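Local coordinates for protein purine nucleoside phosphorylase (Schistosoma mansoni, PDB 6BHB) that probably catalyses the reversible phosphorolysis of purine nucleosides such as inosine and guanosine, releasing the free base and ribose 1-phosphate, at residues T116-G121 against V240-N245; V193-G198 against D217-S222. All blocks are in the same frame, centred on the assembly; numbering follows the deposited sequence.

Interaction 1 (T116-G121 against V240-N245). With DS1 (2-aminopyrimidin-5-ol), chain J; DMS (dimethyl sulfoxide), chain H.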
loop_
_atom_site.group_PDB
_atom_site.type_symbol
_atom_site.label_atom_id
_atom_site.label_comp_id
_atom_site.label_asym_id
_atom_site.label_seq_id
_atom_site.Cartn_x
_atom_site.Cartn_y
_atom_site.Cartn_z
ATOM N N THR A 116 4.601 2.682 -23.931
ATOM C CA THR A 116 3.186 2.921 -24.184
ATOM C C THR A 116 2.355 2.021 -23.277
ATOM O O THR A 116 2.795 0.939 -22.879
ATOM C CB THR A 116 2.807 2.656 -25.655
ATOM O OG1 THR A 116 2.990 1.268 -25.963
ATOM C CG2 THR A 116 3.657 3.493 -26.593
ATOM N N ASN A 117 1.149 2.480 -22.946
ATOM C CA ASN A 117 0.239 1.703 -22.117
ATOM C C ASN A 117 -1.196 2.115 -22.424
ATOM O O ASN A 117 -1.449 3.102 -23.118
ATOM C CB ASN A 117 0.549 1.880 -20.623
ATOM C CG ASN A 117 0.319 3.303 -20.131
ATOM O OD1 ASN A 117 -0.719 3.911 -20.397
ATOM N ND2 ASN A 117 1.292 3.839 -19.404
ATOM N N LEU A 118 -2.134 1.329 -21.902
ATOM C CA LEU A 118 -3.555 1.649 -21.928
ATOM C C LEU A 118 -3.997 2.052 -20.529
ATOM O O LEU A 118 -3.573 1.448 -19.539
ATOM C CB LEU A 118 -4.380 0.456 -22.413
ATOM C CG LEU A 118 -4.280 0.149 -23.908
ATOM C CD1 LEU A 118 -4.027 -1.329 -24.135
ATOM C CD2 LEU A 118 -5.544 0.589 -24.622
ATOM N N ALA A 119 -4.853 3.069 -20.445
ATOM C CA ALA A 119 -5.219 3.635 -19.155
ATOM C C ALA A 119 -6.637 4.179 -19.215
ATOM O O ALA A 119 -7.212 4.367 -20.290
ATOM C CB ALA A 119 -4.242 4.740 -18.737
ATOM N N GLY A 120 -7.196 4.436 -18.034
ATOM C CA GLY A 120 -8.495 5.066 -17.929
ATOM C C GLY A 120 -8.379 6.571 -17.762
ATOM O O GLY A 120 -7.427 7.080 -17.178
ATOM N N GLY A 121 -9.371 7.285 -18.296
ATOM C CA GLY A 121 -9.392 8.733 -18.218
ATOM C C GLY A 121 -10.105 9.222 -16.971
ATOM O O GLY A 121 -11.228 8.800 -16.680
ATOM N N VAL A 240 3.610 7.337 -22.957
ATOM C CA VAL A 240 2.362 7.804 -23.552
ATOM C C VAL A 240 1.262 6.805 -23.223
ATOM O O VAL A 240 1.441 5.595 -23.403
ATOM C CB VAL A 240 2.485 7.979 -25.078
ATOM C CG1 VAL A 240 1.188 8.534 -25.660
ATOM C CG2 VAL A 240 3.656 8.887 -25.422
ATOM N N SER A 241 0.125 7.310 -22.751
ATOM C CA SER A 241 -1.036 6.486 -22.448
ATOM C C SER A 241 -2.089 6.633 -23.539
ATOM O O SER A 241 -2.323 7.733 -24.048
ATOM C CB SER A 241 -1.644 6.873 -21.096
ATOM O OG SER A 241 -0.790 6.516 -20.023
ATOM N N LEU A 242 -2.714 5.516 -23.900
ATOM C CA LEU A 242 -3.881 5.506 -24.771
ATOM C C LEU A 242 -5.124 5.365 -23.900
ATOM O O LEU A 242 -5.229 4.418 -23.114
ATOM C CB LEU A 242 -3.799 4.368 -25.787
ATOM C CG LEU A 242 -5.064 4.089 -26.605
ATOM C CD1 LEU A 242 -5.504 5.324 -27.377
ATOM C CD2 LEU A 242 -4.832 2.921 -27.552
ATOM N N ILE A 243 -6.055 6.305 -24.035
ATOM C CA ILE A 243 -7.246 6.342 -23.192
ATOM C C ILE A 243 -8.305 5.416 -23.781
ATOM O O ILE A 243 -8.735 5.593 -24.925
ATOM C CB ILE A 243 -7.781 7.776 -23.059
ATOM C CG1 ILE A 243 -6.683 8.712 -22.541
ATOM C CG2 ILE A 243 -9.000 7.814 -22.145
ATOM C CD1 ILE A 243 -6.084 8.311 -21.206
ATOM N N ALA A 244 -8.742 4.434 -22.989
ATOM C CA ALA A 244 -9.778 3.509 -23.426
ATOM C C ALA A 244 -11.178 3.930 -23.000
ATOM O O ALA A 244 -12.154 3.455 -23.591
ATOM C CB ALA A 244 -9.495 2.106 -22.884
ATOM N N ASN A 245 -11.303 4.792 -21.995
ATOM C CA ASN A 245 -12.604 5.231 -21.502
ATOM C C ASN A 245 -12.369 6.369 -20.520
ATOM O O ASN A 245 -11.245 6.599 -20.065
ATOM C CB ASN A 245 -13.368 4.087 -20.831
ATOM C CG ASN A 245 -12.700 3.614 -19.552
ATOM O OD1 ASN A 245 -11.634 3.001 -19.585
ATOM N ND2 ASN A 245 -13.327 3.895 -18.416
HETATM C C3 DS1 J . -6.567 0.209 -17.629
HETATM C C2 DS1 J . -6.948 0.610 -16.393
HETATM C C1 DS1 J . -8.121 1.277 -16.232
HETATM O O DS1 J . -6.115 0.338 -15.293
HETATM N N1 DS1 J . -8.891 1.523 -17.281
HETATM N N2 DS1 J . -7.339 0.458 -18.673
HETATM C C DS1 J . -8.509 1.118 -18.516
HETATM N N DS1 J . -9.354 1.387 -19.669
HETATM S S DMS H . -0.525 -1.631 -20.525
HETATM O O DMS H . -1.643 -1.634 -21.515
HETATM C C1 DMS H . -1.171 -1.902 -18.853
HETATM C C2 DMS H . 0.441 -3.154 -20.704
#
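Asn117 and Ser241 meet side chain to side chain between two parallel neighbours of the central mixed beta sheet of this phosphorylase-superfamily fold, strands 112-121 and 236-246, whose short segments here are turned 42° to each other. Backbone hydrogen bonds carry the pairing. The N-H of Asn117 reaches Val240 O, and Asn117 O takes the N-H of Leu242 at 2.8 Å; the alternation then repeats through Ala119, whose N donates to Leu242 O and whose O accepts from Ala244 N. At the far end Gly121 N donates to Asn245 O at 2.7 Å.

Among the side chains, Ser241 OG donates to Asn117 OD1 at 2.6 Å, approaching in the amide plane on a lone pair. Asn117 CG sits between its own backbone N and carbonyl carbon (chi1 65°), which places OD1 beside Ser241 OG, while ND2 is held by Thr223 OG1. This buried polar pair shares its face of the sheet with Ala119 and Ile243, and Tyr194 packs against both its members. Thr116, on the other face, turns OG1 to Gly34 N.

Apolar contact on that face comes from Leu118 and Leu242, which lie side by side and point the same way, CD2 to CD2 at 3.8 Å; helix 259-283 packs against both.

Two small molecules meet these strands. Leu118 N, not used in the pairing with 240-245, donates to the oxygen of a dimethyl sulfoxide, probably from the crystallisation liquor, at 3.0 Å. The aminopyrimidinol lies near the Ala119-Gly120 backbone, its ring nitrogen N1 3.5 Å from Gly120 N, consistent with the base pocket of this family. Its exocyclic amino nitrogen N passes 3.3 Å from Ala244 CB and donates to Asn245 OD1 at 2.8 Å, with an N-H...O angle of 168°.

Interaction 2 (V193-G198 against D217-S222). With DS1 (2-aminopyrimidin-5-ol), chain J.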
loop_
_atom_site.group_PDB
_atom_site.type_symbol
_atom_site.label_atom_id
_atom_site.label_comp_id
_atom_site.label_asym_id
_atom_site.label_seq_id
_atom_site.Cartn_x
_atom_site.Cartn_y
_atom_site.Cartn_z
ATOM N N VAL A 193 -1.053 13.691 -15.502
ATOM C CA VAL A 193 -0.428 12.972 -14.396
ATOM C C VAL A 193 -1.006 11.564 -14.342
ATOM O O VAL A 193 -2.228 11.382 -14.411
ATOM C CB VAL A 193 -0.651 13.711 -13.065
ATOM C CG1 VAL A 193 -0.116 12.900 -11.893
ATOM C CG2 VAL A 193 -0.002 15.088 -13.105
ATOM N N TYR A 194 -0.132 10.573 -14.193
ATOM C CA TYR A 194 -0.507 9.163 -14.235
ATOM C C TYR A 194 -0.544 8.600 -12.817
ATOM O O TYR A 194 0.451 8.675 -12.089
ATOM C CB TYR A 194 0.489 8.395 -15.104
ATOM C CG TYR A 194 0.252 6.904 -15.250
ATOM C CD1 TYR A 194 -0.394 6.387 -16.367
ATOM C CD2 TYR A 194 0.712 6.010 -14.291
ATOM C CE1 TYR A 194 -0.594 5.023 -16.513
ATOM C CE2 TYR A 194 0.517 4.646 -14.427
ATOM C CZ TYR A 194 -0.133 4.157 -15.539
ATOM O OH TYR A 194 -0.322 2.798 -15.670
ATOM N N ALA A 195 -1.687 8.041 -12.430
ATOM C CA ALA A 195 -1.832 7.368 -11.145
ATOM C C ALA A 195 -1.623 5.870 -11.330
ATOM O O ALA A 195 -2.189 5.269 -12.250
ATOM C CB ALA A 195 -3.209 7.636 -10.536
ATOM N N PHE A 196 -0.813 5.276 -10.454
ATOM C CA PHE A 196 -0.473 3.856 -10.521
ATOM C C PHE A 196 -1.393 3.085 -9.578
ATOM O O PHE A 196 -1.264 3.185 -8.353
ATOM C CB PHE A 196 0.999 3.652 -10.163
ATOM C CG PHE A 196 1.467 2.216 -10.225
ATOM C CD1 PHE A 196 0.758 1.251 -10.924
ATOM C CD2 PHE A 196 2.632 1.838 -9.573
ATOM C CE1 PHE A 196 1.203 -0.062 -10.969
ATOM C CE2 PHE A 196 3.080 0.530 -9.616
ATOM C CZ PHE A 196 2.364 -0.421 -10.315
ATOM N N ASN A 197 -2.324 2.326 -10.156
ATOM C CA ASN A 197 -3.178 1.402 -9.418
ATOM C C ASN A 197 -2.608 -0.004 -9.568
ATOM O O ASN A 197 -2.488 -0.509 -10.689
ATOM C CB ASN A 197 -4.617 1.464 -9.938
ATOM C CG ASN A 197 -5.451 0.267 -9.512
ATOM O OD1 ASN A 197 -5.301 -0.260 -8.409
ATOM N ND2 ASN A 197 -6.343 -0.165 -10.396
ATOM N N GLY A 198 -2.258 -0.629 -8.444
ATOM C CA GLY A 198 -1.624 -1.939 -8.501
ATOM C C GLY A 198 -2.407 -2.945 -9.323
ATOM O O GLY A 198 -1.827 -3.751 -10.053
ATOM N N ASP A 217 -4.949 12.665 -13.766
ATOM C CA ASP A 217 -5.530 12.766 -15.099
ATOM C C ASP A 217 -5.838 11.413 -15.726
ATOM O O ASP A 217 -6.809 11.305 -16.483
ATOM C CB ASP A 217 -4.594 13.546 -16.030
ATOM C CG ASP A 217 -4.383 14.978 -15.576
ATOM O OD1 ASP A 217 -5.353 15.766 -15.619
ATOM O OD2 ASP A 217 -3.247 15.320 -15.185
ATOM N N VAL A 218 -5.036 10.384 -15.443
ATOM C CA VAL A 218 -5.266 9.041 -15.965
ATOM C C VAL A 218 -4.843 8.041 -14.898
ATOM O O VAL A 218 -4.119 8.375 -13.958
ATOM C CB VAL A 218 -4.504 8.780 -17.291
ATOM C CG1 VAL A 218 -4.784 9.884 -18.305
ATOM C CG2 VAL A 218 -3.005 8.652 -17.052
ATOM N N VAL A 219 -5.296 6.795 -15.051
ATOM C CA VAL A 219 -4.977 5.723 -14.112
ATOM C C VAL A 219 -4.712 4.438 -14.886
ATOM O O VAL A 219 -5.437 4.105 -15.831
ATOM C CB VAL A 219 -6.110 5.518 -13.079
ATOM C CG1 VAL A 219 -7.447 5.274 -13.772
ATOM C CG2 VAL A 219 -5.773 4.377 -12.130
ATOM N N GLY A 220 -3.675 3.708 -14.472
ATOM C CA GLY A 220 -3.320 2.449 -15.097
ATOM C C GLY A 220 -2.575 1.553 -14.128
ATOM O O GLY A 220 -2.323 1.925 -12.979
ATOM N N MET A 221 -2.207 0.358 -14.611
ATOM C CA MET A 221 -1.617 -0.681 -13.768
ATOM C C MET A 221 -0.177 -1.023 -14.150
ATOM O O MET A 221 0.286 -2.127 -13.840
ATOM C CB MET A 221 -2.460 -1.960 -13.822
ATOM C CG MET A 221 -3.950 -1.778 -13.586
ATOM S SD MET A 221 -4.856 -3.324 -13.826
ATOM C CE MET A 221 -6.549 -2.753 -13.691
ATOM N N SER A 222 0.546 -0.124 -14.813
ATOM C CA SER A 222 1.899 -0.446 -15.262
ATOM C C SER A 222 2.731 0.831 -15.330
ATOM O O SER A 222 2.357 1.868 -14.775
ATOM C CB SER A 222 1.859 -1.152 -16.623
ATOM O OG SER A 222 1.453 -0.255 -17.643
HETATM C C3 DS1 J . -6.567 0.209 -17.629
HETATM C C2 DS1 J . -6.948 0.610 -16.393
HETATM C C1 DS1 J . -8.121 1.277 -16.232
HETATM O O DS1 J . -6.115 0.338 -15.293
HETATM N N1 DS1 J . -8.891 1.523 -17.281
HETATM N N2 DS1 J . -7.339 0.458 -18.673
HETATM C C DS1 J . -8.509 1.118 -18.516
HETATM N N DS1 J . -9.354 1.387 -19.669
HETATM O O HOH W 1 -1.472 1.416 -17.989
HETATM O O HOH W 2 0.619 -3.883 -11.473
#
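The Tyr194 and Val218 side chains cross at about a right angle, Tyr194 CD1 3.5 Å from Val218 CG2, and the tyrosine carries its hydroxyl on past Gly220. With CG anti to the backbone N (chi1 180°), the ring runs along strand 218-220 until OH lies 3.0 Å from Gly220 C, a close fit beside a residue without a side chain. There OH accepts the N-H of Ser222 in a nearly straight bond (168°). The strands themselves pair in parallel: Ala195 N donates to Val218 O, Gly220 N to Ala195 O and Asn197 N to Gly220 O. At the start, Val193 O accepts from both Asp217 N and Val218 N, while Val193 N donates to Asp217 OD2 at 2.8 Å, on the anti lone pair.

Past Phe196 the pairing loosens at a subunit interface, where Met221 packs on Phe161 of a neighbouring subunit. One water bridges Gly198 O and Met221 O, in plane at the Phe196 ring edge; another binds Tyr194 OH and, weakly, Ser222 OG. Met221 CG stands 3.5 Å from the ligand hydroxyl O. The strands form a beta-alpha-beta unit with helix 205-213, and the end of strand 218-220, with Met221, borders the bound aminopyrimidinol.

In the fold
After the strands of the N-terminal part, the chain reaches strand 112-121, passes through strands 131-139 and 189-196, and makes the short crossover over helix 205-213 to strand 218-220, where interaction 2 closes a loop of 18 residues. It then runs through helix 224-232 into strand 236-246, and interaction 1 closes the much longer loop of 118 residues, with interaction 2 nested inside it. The contacts lie in one sheet, their centres about 9 Å apart, and join where strand 218-220 runs antiparallel beside 112-121: Gly120 N and Val219 O, 2.8 Å apart, probably share a hydrogen bond. Together they tie four strands of the sheet, and segments 116-121, 240-245 and 217-222 touch the bound aminopyrimidinol.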